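Local coordinates for ABC transporter substrate-binding protein (Vibrio cholerae, PDB 3LKV) that probably serves as the substrate-binding protein of an ABC transporter, holding phenylalanine between two lobes and carrying zinc ions at sites apart from it, at residues K10-S14 with F65-N69; F46-T50 with I61-F65; V117-S121 with Q249-Y253; D275-T281 with R297-K302. One frame throughout, in Å; residues are numbered along the deposited sequence.

Contact 1: K10-S14 with F65-N69; sequences KVAVS and FVGEN
One face of the Phe-65 ring rests on the methyl group of Ala-12. Ala-12 CB sits 3.7 Å from the Phe-65 ring centroid, only 9° off the ring normal, a CH-pi contact over the centre of the face. At the ring edge, near its plane, lies the strand backbone: Val-13 O is 3.4 Å from Phe-65 CE2, and Ser-14 N lies near the same edge atom. The ring therefore meets the strand with a face and an edge at once. This is helix-on-sheet packing in the alpha/beta lobe, where helix 55-66 covers the parallel sheet containing strand 9-15. Leu-73 of the next strand touches both Ala-12 and Phe-65. A type I turn from Val-66 to Asn-69 brings Glu-68 to Lys-10. The two side chains cross at about a right angle. Lys-10 CE comes to 3.1 Å from Glu-68 O. The salt bridge from Lys-10 NZ to Glu-68 OE1 is long, at 3.8 Å. Lys-10 runs extended as far as CE and bends at the last torsion (chi4 90°). Its NZ is hydrogen-bonded to Glu-45 OE2 and Asp-47 OD2, two zinc ligands, so the lysine is a second-shell residue of that metal site.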
loop_
_atom_site.group_PDB
_atom_site.type_symbol
_atom_site.label_atom_id
_atom_site.label_comp_id
_atom_site.label_asym_id
_atom_site.label_seq_id
_atom_site.Cartn_x
_atom_site.Cartn_y
_atom_site.Cartn_z
ATOM N N LYS A 10 -4.233 5.350 15.329
ATOM C CA LYS A 10 -3.056 5.841 14.630
ATOM C C LYS A 10 -1.831 5.064 15.073
ATOM O O LYS A 10 -1.438 5.115 16.214
ATOM C CB LYS A 10 -2.873 7.325 14.880
ATOM C CG LYS A 10 -1.775 8.004 14.014
ATOM C CD LYS A 10 -1.991 9.591 13.982
ATOM C CE LYS A 10 -0.672 10.419 13.799
ATOM N NZ LYS A 10 -0.253 10.739 12.381
ATOM N N VAL A 11 -1.278 4.312 14.142
ATOM C CA VAL A 11 -0.142 3.437 14.364
ATOM C C VAL A 11 0.986 3.932 13.456
ATOM O O VAL A 11 0.807 4.007 12.236
ATOM C CB VAL A 11 -0.523 1.998 14.068
ATOM C CG1 VAL A 11 0.693 1.049 14.205
ATOM C CG2 VAL A 11 -1.697 1.580 15.041
ATOM N N ALA A 12 2.142 4.235 14.060
ATOM C CA ALA A 12 3.278 4.765 13.340
ATOM C C ALA A 12 4.432 3.775 13.441
ATOM O O ALA A 12 4.826 3.408 14.544
ATOM C CB ALA A 12 3.677 6.147 13.932
ATOM N N VAL A 13 4.942 3.378 12.287
ATOM C CA VAL A 13 5.868 2.301 12.144
ATOM C C VAL A 13 7.195 2.813 11.637
ATOM O O VAL A 13 7.258 3.429 10.572
ATOM C CB VAL A 13 5.375 1.251 11.144
ATOM C CG1 VAL A 13 6.381 0.101 11.085
ATOM C CG2 VAL A 13 3.962 0.741 11.507
ATOM N N SER A 14 8.244 2.592 12.413
ATOM C CA SER A 14 9.576 2.953 12.038
ATOM C C SER A 14 10.446 1.712 11.852
ATOM O O SER A 14 10.510 0.850 12.726
ATOM C CB SER A 14 10.152 3.769 13.165
ATOM O OG SER A 14 11.477 4.212 12.877
ATOM N N PHE A 65 7.637 11.324 14.569
ATOM C CA PHE A 65 6.480 10.502 14.918
ATOM C C PHE A 65 5.956 10.856 16.300
ATOM O O PHE A 65 4.737 10.977 16.500
ATOM C CB PHE A 65 6.801 9.001 14.908
ATOM C CG PHE A 65 6.730 8.339 13.561
ATOM C CD1 PHE A 65 6.066 8.896 12.491
ATOM C CD2 PHE A 65 7.293 7.096 13.389
ATOM C CE1 PHE A 65 6.026 8.240 11.235
ATOM C CE2 PHE A 65 7.207 6.440 12.168
ATOM C CZ PHE A 65 6.584 7.020 11.108
ATOM N N VAL A 66 6.853 11.028 17.267
ATOM C CA VAL A 66 6.376 11.398 18.601
ATOM C C VAL A 66 5.596 12.725 18.587
ATOM O O VAL A 66 4.663 12.868 19.295
ATOM C CB VAL A 66 7.498 11.430 19.660
ATOM C CG1 VAL A 66 6.995 12.182 20.935
ATOM C CG2 VAL A 66 7.939 9.978 19.951
ATOM N N GLY A 67 5.982 13.662 17.743
ATOM C CA GLY A 67 5.283 14.926 17.671
ATOM C C GLY A 67 3.913 14.870 16.987
ATOM O O GLY A 67 3.230 15.830 17.031
ATOM N N GLU A 68 3.565 13.767 16.314
ATOM C CA GLU A 68 2.270 13.573 15.679
ATOM C C GLU A 68 1.297 12.773 16.590
ATOM O O GLU A 68 0.246 12.325 16.131
ATOM C CB GLU A 68 2.482 12.812 14.353
ATOM C CG GLU A 68 3.226 13.597 13.291
ATOM C CD GLU A 68 3.675 12.747 12.077
ATOM O OE1 GLU A 68 3.438 11.495 12.007
ATOM O OE2 GLU A 68 4.287 13.351 11.176
ATOM N N ASN A 69 1.646 12.575 17.855
ATOM C CA ASN A 69 0.760 11.881 18.783
ATOM C C ASN A 69 0.019 10.623 18.244
ATOM O O ASN A 69 -1.190 10.582 18.135
ATOM C CB ASN A 69 -0.199 12.904 19.355
ATOM C CG ASN A 69 0.551 14.173 19.810
ATOM O OD1 ASN A 69 1.494 14.102 20.606
ATOM N ND2 ASN A 69 0.195 15.317 19.229
#

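Contact 2: F46-T50 with I61-F65; sequences FDYKT and IARQF. With ZN (zinc ion), chain C.
Both carboxylate oxygens of Asp-47 hold the zinc ion, with OD1 at 1.9 Å and OD2 at 2.2 Å from the metal. Glu-45 of the same chain and Glu-45 and Asp-47 of the second subunit complete the site, so the metal joins two copies of the protein. The nearby positive charge of Lys-10 probably offsets part of the negative charge gathered round the metal. On the same side of the strand, Lys-49 lays its aliphatic part against the helix. Lys-49 CB touches Ile-61 CD1 at 3.7 Å, and Lys-49 CG meets Phe-65 CZ at 3.6 Å, coming obliquely to the ring. The chain bends about CB-CG (chi2 -59°), the same two atoms that touch Ile-61 and Phe-65, and NZ ends near Gln-64. Lys-49 NZ is 3.1 Å from Gln-64 OE1, the two side chains crossing at about a right angle. Thr-8 OG1 of the second subunit is hydrogen-bonded to both of these polar ends. Ile-61 CD1 reaches further along the strand, to 3.6 Å from Thr-50 O. The segment axes run nearly antiparallel, at 159°, and 10.1 Å apart. Such a helix, returning across the sheet after strand 44-50, belongs to the beta-alpha-beta layering of periplasmic binding protein lobes; here the strand also bears a zinc site at the subunit interface.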
loop_
_atom_site.group_PDB
_atom_site.type_symbol
_atom_site.label_atom_id
_atom_site.label_comp_id
_atom_site.label_asym_id
_atom_site.label_seq_id
_atom_site.Cartn_x
_atom_site.Cartn_y
_atom_site.Cartn_z
ATOM N N PHE A 46 -2.076 4.125 9.233
ATOM C CA PHE A 46 -0.880 3.310 9.412
ATOM C C PHE A 46 0.229 4.106 8.702
ATOM O O PHE A 46 0.313 4.116 7.506
ATOM C CB PHE A 46 -1.156 1.969 8.738
ATOM C CG PHE A 46 -0.099 0.965 8.875
ATOM C CD1 PHE A 46 -0.077 0.103 9.941
ATOM C CD2 PHE A 46 0.859 0.808 7.874
ATOM C CE1 PHE A 46 0.883 -0.907 10.033
ATOM C CE2 PHE A 46 1.833 -0.201 7.965
ATOM C CZ PHE A 46 1.835 -1.057 9.026
ATOM N N ASP A 47 1.024 4.817 9.446
ATOM C CA ASP A 47 2.112 5.605 8.864
ATOM C C ASP A 47 3.390 4.793 9.039
ATOM O O ASP A 47 3.550 4.072 10.012
ATOM C CB ASP A 47 2.270 6.913 9.633
ATOM C CG ASP A 47 1.097 7.860 9.430
ATOM O OD1 ASP A 47 0.550 7.874 8.328
ATOM O OD2 ASP A 47 0.742 8.621 10.355
ATOM N N TYR A 48 4.311 5.000 8.129
ATOM C CA TYR A 48 5.457 4.170 7.932
ATOM C C TYR A 48 6.629 5.060 7.470
ATOM O O TYR A 48 6.492 5.876 6.575
ATOM C CB TYR A 48 5.112 3.141 6.854
ATOM C CG TYR A 48 6.334 2.521 6.322
ATOM C CD1 TYR A 48 7.197 1.830 7.181
ATOM C CD2 TYR A 48 6.719 2.709 4.998
ATOM C CE1 TYR A 48 8.395 1.297 6.719
ATOM C CE2 TYR A 48 7.929 2.178 4.524
ATOM C CZ TYR A 48 8.752 1.491 5.401
ATOM O OH TYR A 48 9.933 0.935 4.933
ATOM N N LYS A 49 7.795 4.885 8.068
ATOM C CA LYS A 49 9.016 5.550 7.616
ATOM C C LYS A 49 10.190 4.564 7.712
ATOM O O LYS A 49 10.307 3.828 8.720
ATOM C CB LYS A 49 9.322 6.778 8.470
ATOM C CG LYS A 49 8.471 8.079 8.236
ATOM C CD LYS A 49 8.576 8.625 6.777
ATOM C CE LYS A 49 7.957 10.084 6.572
ATOM N NZ LYS A 49 8.755 11.068 7.411
ATOM N N THR A 50 11.072 4.580 6.694
ATOM C CA THR A 50 12.289 3.823 6.765
ATOM C C THR A 50 13.429 4.804 7.014
ATOM O O THR A 50 13.441 5.894 6.457
ATOM C CB THR A 50 12.587 2.971 5.521
ATOM O OG1 THR A 50 13.968 2.550 5.609
ATOM C CG2 THR A 50 12.390 3.771 4.203
ATOM N N ILE A 61 13.132 10.223 12.653
ATOM C CA ILE A 61 11.854 9.585 12.490
ATOM C C ILE A 61 11.153 9.510 13.849
ATOM O O ILE A 61 9.984 9.901 13.973
ATOM C CB ILE A 61 11.997 8.209 11.883
ATOM C CG1 ILE A 61 12.305 8.340 10.397
ATOM C CG2 ILE A 61 10.743 7.377 12.079
ATOM C CD1 ILE A 61 12.788 7.016 9.803
ATOM N N ALA A 62 11.883 9.052 14.862
ATOM C CA ALA A 62 11.324 8.939 16.217
ATOM C C ALA A 62 10.797 10.286 16.694
ATOM O O ALA A 62 9.656 10.380 17.192
ATOM C CB ALA A 62 12.373 8.326 17.221
ATOM N N ARG A 63 11.557 11.347 16.486
ATOM C CA ARG A 63 11.131 12.678 16.940
ATOM C C ARG A 63 9.900 13.179 16.160
ATOM O O ARG A 63 9.014 13.779 16.736
ATOM C CB ARG A 63 12.256 13.720 16.818
ATOM C CG ARG A 63 13.498 13.325 17.656
ATOM C CD ARG A 63 14.681 14.243 17.363
ATOM N NE ARG A 63 15.753 13.956 18.290
ATOM C CZ ARG A 63 17.003 14.361 18.169
ATOM N NH1 ARG A 63 17.383 15.099 17.144
ATOM N NH2 ARG A 63 17.892 14.014 19.094
ATOM N N GLN A 64 9.867 12.941 14.860
ATOM C CA GLN A 64 8.739 13.411 14.039
ATOM C C GLN A 64 7.503 12.652 14.440
ATOM O O GLN A 64 6.460 13.247 14.638
ATOM C CB GLN A 64 9.005 13.091 12.572
ATOM C CG GLN A 64 7.993 13.731 11.608
ATOM C CD GLN A 64 8.670 13.996 10.249
ATOM O OE1 GLN A 64 9.382 13.129 9.681
ATOM N NE2 GLN A 64 8.496 15.212 9.748
ATOM N N PHE A 65 7.637 11.324 14.569
ATOM C CA PHE A 65 6.480 10.502 14.918
ATOM C C PHE A 65 5.956 10.856 16.300
ATOM O O PHE A 65 4.737 10.977 16.500
ATOM C CB PHE A 65 6.801 9.001 14.908
ATOM C CG PHE A 65 6.730 8.339 13.561
ATOM C CD1 PHE A 65 6.066 8.896 12.491
ATOM C CD2 PHE A 65 7.293 7.096 13.389
ATOM C CE1 PHE A 65 6.026 8.240 11.235
ATOM C CE2 PHE A 65 7.207 6.440 12.168
ATOM C CZ PHE A 65 6.584 7.020 11.108
HETATM ZN ZN ZN C . -0.469 9.466 8.781
#

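Contact 3: V117-S121 with Q249-Y253; sequences VTGLS and QTADY
The Tyr-253 ring leaves the helix with CG anti to the carbonyl carbon, which carries it toward strand 117-121. Leu-120 has a chi1 of -92°, away from the usual staggered values, and sends CD1 onto the helix backbone. Leu-120 CD1 lies 3.3 Å from Thr-250 N and 3.6 Å from Gln-249 CB. The other methyl, CD2, faces the amide end of Gln-249, at 3.6 Å from its OE1. Leu-120 CG is 4.0 Å from Tyr-253 CE2, obliquely to the ring. Over one face of that ring lies Gly-119 CA, 4.2 Å from the Tyr-253 centroid and 17° off the normal, displaced toward the rim. The ring lies against the Gly-119 backbone, whose angles would press a CB against the carbonyl O of Thr-118. Thr-118 meets the CD1-CE1 side of the ring and Leu-120 the CE2 side, both displaced toward the face that Gly-119 covers. Thr-118 OG1 is 3.5 Å from Tyr-253 CE1. The polar ends are satisfied by the chain before strand 269-270: Tyr-253 OH bonds to Asp-267 O and Thr-118 OG1 to Leu-266 O. Thr-250 OG1 bonds to Ile-246 O and to Thr-96 OG1 of the adjoining strand. The segments run almost antiparallel, 167° between their directions and 8.3 Å between their axes. This is buried helix-on-sheet packing in an alpha/beta lobe, with helix 243-258 laid over the parallel sheet of a periplasmic binding protein fold.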
loop_
_atom_site.group_PDB
_atom_site.type_symbol
_atom_site.label_atom_id
_atom_site.label_comp_id
_atom_site.label_asym_id
_atom_site.label_seq_id
_atom_site.Cartn_x
_atom_site.Cartn_y
_atom_site.Cartn_z
ATOM N N VAL A 117 7.088 0.181 27.002
ATOM C CA VAL A 117 7.681 -0.631 25.950
ATOM C C VAL A 117 7.403 -2.115 26.131
ATOM O O VAL A 117 7.509 -2.648 27.238
ATOM C CB VAL A 117 9.233 -0.463 25.923
ATOM C CG1 VAL A 117 9.833 -1.099 24.619
ATOM C CG2 VAL A 117 9.627 1.012 26.022
ATOM N N THR A 118 7.044 -2.768 25.032
ATOM C CA THR A 118 6.850 -4.203 24.984
ATOM C C THR A 118 7.016 -4.671 23.568
ATOM O O THR A 118 7.297 -3.850 22.707
ATOM C CB THR A 118 5.469 -4.656 25.503
ATOM O OG1 THR A 118 5.493 -6.096 25.659
ATOM C CG2 THR A 118 4.394 -4.265 24.572
ATOM N N GLY A 119 6.857 -5.977 23.330
ATOM C CA GLY A 119 6.881 -6.483 21.952
ATOM C C GLY A 119 7.434 -7.878 21.743
ATOM O O GLY A 119 7.279 -8.744 22.577
ATOM N N LEU A 120 8.076 -8.087 20.616
ATOM C CA LEU A 120 8.452 -9.422 20.158
ATOM C C LEU A 120 9.936 -9.493 19.787
ATOM O O LEU A 120 10.462 -8.655 19.036
ATOM C CB LEU A 120 7.615 -9.807 18.962
ATOM C CG LEU A 120 6.313 -10.583 19.164
ATOM C CD1 LEU A 120 5.165 -10.346 18.121
ATOM C CD2 LEU A 120 6.685 -12.084 19.171
ATOM N N SER A 121 10.585 -10.531 20.293
ATOM C CA SER A 121 11.964 -10.808 19.985
ATOM C C SER A 121 12.157 -11.933 18.970
ATOM O O SER A 121 11.467 -12.972 19.062
ATOM C CB SER A 121 12.699 -11.190 21.272
ATOM O OG SER A 121 13.996 -11.661 20.936
ATOM N N GLN A 249 1.722 -11.639 14.746
ATOM C CA GLN A 249 1.630 -11.636 16.215
ATOM C C GLN A 249 1.859 -10.270 16.812
ATOM O O GLN A 249 1.355 -9.981 17.890
ATOM C CB GLN A 249 2.663 -12.544 16.864
ATOM C CG GLN A 249 2.564 -14.025 16.673
ATOM C CD GLN A 249 3.770 -14.725 17.365
ATOM O OE1 GLN A 249 4.086 -14.490 18.548
ATOM N NE2 GLN A 249 4.456 -15.537 16.608
ATOM N N THR A 250 2.670 -9.442 16.163
ATOM C CA THR A 250 2.827 -8.052 16.608
ATOM C C THR A 250 1.480 -7.309 16.672
ATOM O O THR A 250 1.264 -6.483 17.545
ATOM C CB THR A 250 3.797 -7.282 15.707
ATOM O OG1 THR A 250 5.035 -8.030 15.546
ATOM C CG2 THR A 250 4.037 -5.880 16.278
ATOM N N ALA A 251 0.551 -7.642 15.799
ATOM C CA ALA A 251 -0.749 -6.961 15.777
ATOM C C ALA A 251 -1.553 -7.263 17.012
ATOM O O ALA A 251 -2.376 -6.462 17.392
ATOM C CB ALA A 251 -1.559 -7.359 14.527
ATOM N N ASP A 252 -1.381 -8.438 17.599
ATOM C CA ASP A 252 -1.984 -8.737 18.877
ATOM C C ASP A 252 -1.590 -7.747 19.943
ATOM O O ASP A 252 -2.435 -7.332 20.694
ATOM C CB ASP A 252 -1.589 -10.124 19.430
ATOM C CG ASP A 252 -2.104 -11.280 18.594
ATOM O OD1 ASP A 252 -2.957 -11.080 17.682
ATOM O OD2 ASP A 252 -1.646 -12.425 18.868
ATOM N N TYR A 253 -0.312 -7.398 20.042
ATOM C CA TYR A 253 0.125 -6.417 21.025
ATOM C C TYR A 253 -0.482 -5.029 20.724
ATOM O O TYR A 253 -1.060 -4.324 21.582
ATOM C CB TYR A 253 1.685 -6.310 21.016
ATOM C CG TYR A 253 2.445 -7.445 21.695
ATOM C CD1 TYR A 253 2.950 -7.293 22.995
ATOM C CD2 TYR A 253 2.694 -8.636 21.040
ATOM C CE1 TYR A 253 3.613 -8.301 23.651
ATOM C CE2 TYR A 253 3.386 -9.716 21.719
ATOM C CZ TYR A 253 3.840 -9.521 23.014
ATOM O OH TYR A 253 4.545 -10.504 23.684
#

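Contact 4: D275-T281 with R297-K302; sequences DLVINKT and RATSTK
The C-terminal residues 297-302 run beside strand 275-278 and the start of the next helix, with end-to-end directions 48° apart and Val-277 CA 5.0 Å from Ser-300 CA; Ile-278 pairs likewise with Thr-301, and Asn-279 with Lys-302. The carbonyl of Leu-276 is the main polar meeting point. Thr-299 gives it two weak hydrogen bonds: Thr-299 N to Leu-276 O is 3.1 Å and bent (122° at the hydrogen), and Thr-299 OG1 to Leu-276 O is 3.4 Å. The hydroxyl turns back over its own backbone, between N and the carbonyl carbon (chi1 77°), and also lies close to Asp-275 CB. Further along, Thr-301 CA makes a CA-H...O contact of 3.5 Å to Ile-278 O. At the end of the chain, Thr-281 OG1 gives a weak hydrogen bond to Lys-302 O, 3.2 Å long. The apolar part is small. Ile-278 CG1 touches Ala-298 CB at 3.9 Å, and Leu-276 CD2 meets Arg-297 CB at 3.8 Å. Arg-297 NH2 forms a salt bridge with Glu-135 of helix 126-136. Lys-280 passes obliquely by Thr-301, its CD 3.6 Å from Thr-301 O. Asn-279 is the N-cap of helix 280-285: its OD1 accepts from Ala-282 N, while its ND2 bonds to Val-231 O. Strand 275-278 pairs antiparallel with strand 237-240 through backbone hydrogen bonds such as those of Asp-275 with Gly-240 and Val-277 with Ser-238. The tail is thus held by weak, scattered bonds and a few methyl contacts, which suggests a looser attachment than that of a paired sheet strand.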
loop_
_atom_site.group_PDB
_atom_site.type_symbol
_atom_site.label_atom_id
_atom_site.label_comp_id
_atom_site.label_asym_id
_atom_site.label_seq_id
_atom_site.Cartn_x
_atom_site.Cartn_y
_atom_site.Cartn_z
ATOM N N ASP A 275 12.263 -22.457 10.192
ATOM C CA ASP A 275 12.148 -23.424 9.090
ATOM C C ASP A 275 13.522 -23.679 8.490
ATOM O O ASP A 275 14.253 -22.746 8.161
ATOM C CB ASP A 275 11.187 -22.940 8.004
ATOM C CG ASP A 275 9.779 -22.678 8.541
ATOM O OD1 ASP A 275 9.194 -23.626 9.107
ATOM O OD2 ASP A 275 9.290 -21.525 8.428
ATOM N N LEU A 276 13.859 -24.957 8.367
ATOM C CA LEU A 276 15.059 -25.401 7.695
ATOM C C LEU A 276 14.850 -25.348 6.205
ATOM O O LEU A 276 14.009 -26.054 5.678
ATOM C CB LEU A 276 15.387 -26.827 8.139
ATOM C CG LEU A 276 16.620 -27.505 7.535
ATOM C CD1 LEU A 276 17.799 -26.554 7.483
ATOM C CD2 LEU A 276 16.965 -28.878 8.310
ATOM N N VAL A 277 15.606 -24.501 5.522
ATOM C CA VAL A 277 15.513 -24.355 4.077
ATOM C C VAL A 277 16.908 -24.600 3.480
ATOM O O VAL A 277 17.895 -24.209 4.090
ATOM C CB VAL A 277 15.021 -22.956 3.734
ATOM C CG1 VAL A 277 14.984 -22.744 2.223
ATOM C CG2 VAL A 277 13.631 -22.673 4.444
ATOM N N ILE A 278 16.982 -25.284 2.329
ATOM C CA ILE A 278 18.253 -25.652 1.658
ATOM C C ILE A 278 18.261 -25.107 0.241
ATOM O O ILE A 278 17.269 -25.239 -0.471
ATOM C CB ILE A 278 18.452 -27.190 1.526
ATOM C CG1 ILE A 278 18.405 -27.891 2.875
ATOM C CG2 ILE A 278 19.775 -27.511 0.820
ATOM C CD1 ILE A 278 19.194 -27.198 3.971
ATOM N N ASN A 279 19.365 -24.492 -0.172
ATOM C CA ASN A 279 19.522 -24.072 -1.547
ATOM C C ASN A 279 20.425 -25.056 -2.308
ATOM O O ASN A 279 21.654 -24.917 -2.339
ATOM C CB ASN A 279 20.043 -22.654 -1.639
ATOM C CG ASN A 279 19.911 -22.097 -3.029
ATOM O OD1 ASN A 279 19.863 -22.848 -4.016
ATOM N ND2 ASN A 279 19.830 -20.781 -3.132
ATOM N N LYS A 280 19.780 -26.036 -2.953
ATOM C CA LYS A 280 20.486 -27.172 -3.643
ATOM C C LYS A 280 21.309 -26.644 -4.780
ATOM O O LYS A 280 22.467 -27.009 -4.931
ATOM C CB LYS A 280 19.493 -28.193 -4.214
ATOM C CG LYS A 280 19.041 -29.355 -3.302
ATOM C CD LYS A 280 17.638 -29.911 -3.814
ATOM C CE LYS A 280 17.574 -31.459 -4.007
ATOM N NZ LYS A 280 16.171 -31.909 -4.381
ATOM N N THR A 281 20.716 -25.773 -5.577
ATOM C CA THR A 281 21.441 -25.160 -6.669
ATOM C C THR A 281 22.716 -24.521 -6.156
ATOM O O THR A 281 23.805 -24.960 -6.512
ATOM C CB THR A 281 20.589 -24.107 -7.354
ATOM O OG1 THR A 281 19.250 -24.594 -7.393
ATOM C CG2 THR A 281 21.097 -23.805 -8.742
ATOM N N ARG A 297 14.921 -33.501 6.415
ATOM C CA ARG A 297 14.237 -32.536 7.302
ATOM C C ARG A 297 13.875 -31.200 6.634
ATOM O O ARG A 297 13.257 -30.363 7.264
ATOM C CB ARG A 297 15.099 -32.232 8.533
ATOM C CG ARG A 297 15.345 -33.416 9.456
ATOM C CD ARG A 297 15.680 -32.992 10.912
ATOM N NE ARG A 297 16.709 -31.953 11.007
ATOM C CZ ARG A 297 18.013 -32.145 10.816
ATOM N NH1 ARG A 297 18.502 -33.341 10.496
ATOM N NH2 ARG A 297 18.846 -31.129 10.936
ATOM N N ALA A 298 14.251 -30.999 5.374
ATOM C CA ALA A 298 14.129 -29.681 4.739
ATOM C C ALA A 298 12.688 -29.352 4.442
ATOM O O ALA A 298 12.115 -29.925 3.511
ATOM C CB ALA A 298 14.924 -29.619 3.456
ATOM N N THR A 299 12.110 -28.419 5.211
ATOM C CA THR A 299 10.717 -27.964 4.988
ATOM C C THR A 299 10.584 -27.313 3.604
ATOM O O THR A 299 9.486 -27.140 3.096
ATOM C CB THR A 299 10.149 -26.968 6.119
ATOM O OG1 THR A 299 10.663 -25.637 5.944
ATOM C CG2 THR A 299 10.442 -27.454 7.547
ATOM N N SER A 300 11.704 -26.952 2.997
ATOM C CA SER A 300 11.671 -26.417 1.651
ATOM C C SER A 300 13.035 -26.652 1.034
ATOM O O SER A 300 13.967 -27.065 1.740
ATOM C CB SER A 300 11.301 -24.931 1.672
ATOM O OG SER A 300 11.403 -24.363 0.374
ATOM N N THR A 301 13.162 -26.397 -0.266
ATOM C CA THR A 301 14.252 -27.028 -0.984
ATOM C C THR A 301 14.802 -26.384 -2.269
ATOM O O THR A 301 15.485 -27.074 -3.036
ATOM C CB THR A 301 13.896 -28.539 -1.260
ATOM O OG1 THR A 301 15.101 -29.324 -1.254
ATOM C CG2 THR A 301 13.088 -28.730 -2.594
ATOM N N LYS A 302 14.590 -25.091 -2.497
ATOM C CA LYS A 302 15.158 -24.469 -3.725
ATOM C C LYS A 302 16.701 -24.661 -3.863
ATOM O O LYS A 302 17.233 -25.085 -4.904
ATOM C CB LYS A 302 14.768 -22.979 -3.827
ATOM C CG LYS A 302 15.180 -22.081 -2.631
ATOM C CD LYS A 302 14.183 -20.914 -2.436
ATOM C CE LYS A 302 12.819 -21.380 -1.839
ATOM N NZ LYS A 302 11.733 -20.392 -2.039
#

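How the contacts relate
Contacts 1 and 2 form one unit, with centres 6 Å apart. They share Phe-65 and helix 55-66, and their strands are neighbours, joined by backbone bonds such as Val-13 N to Asp-47 O at 2.8 Å. Both also touch the second subunit beside the shared zinc site. Contact 3 reaches the same parallel sheet, its centre about 16 Å from that of contact 1 and 18 Å from that of contact 2. Contact 4 belongs to the other, mixed sheet, with its centre about 39 Å from that of contact 1. The bound phenylalanine is about 10 Å from the side chain of Leu-120 in contact 3, and about 13 Å from that of Asp-275 in contact 4.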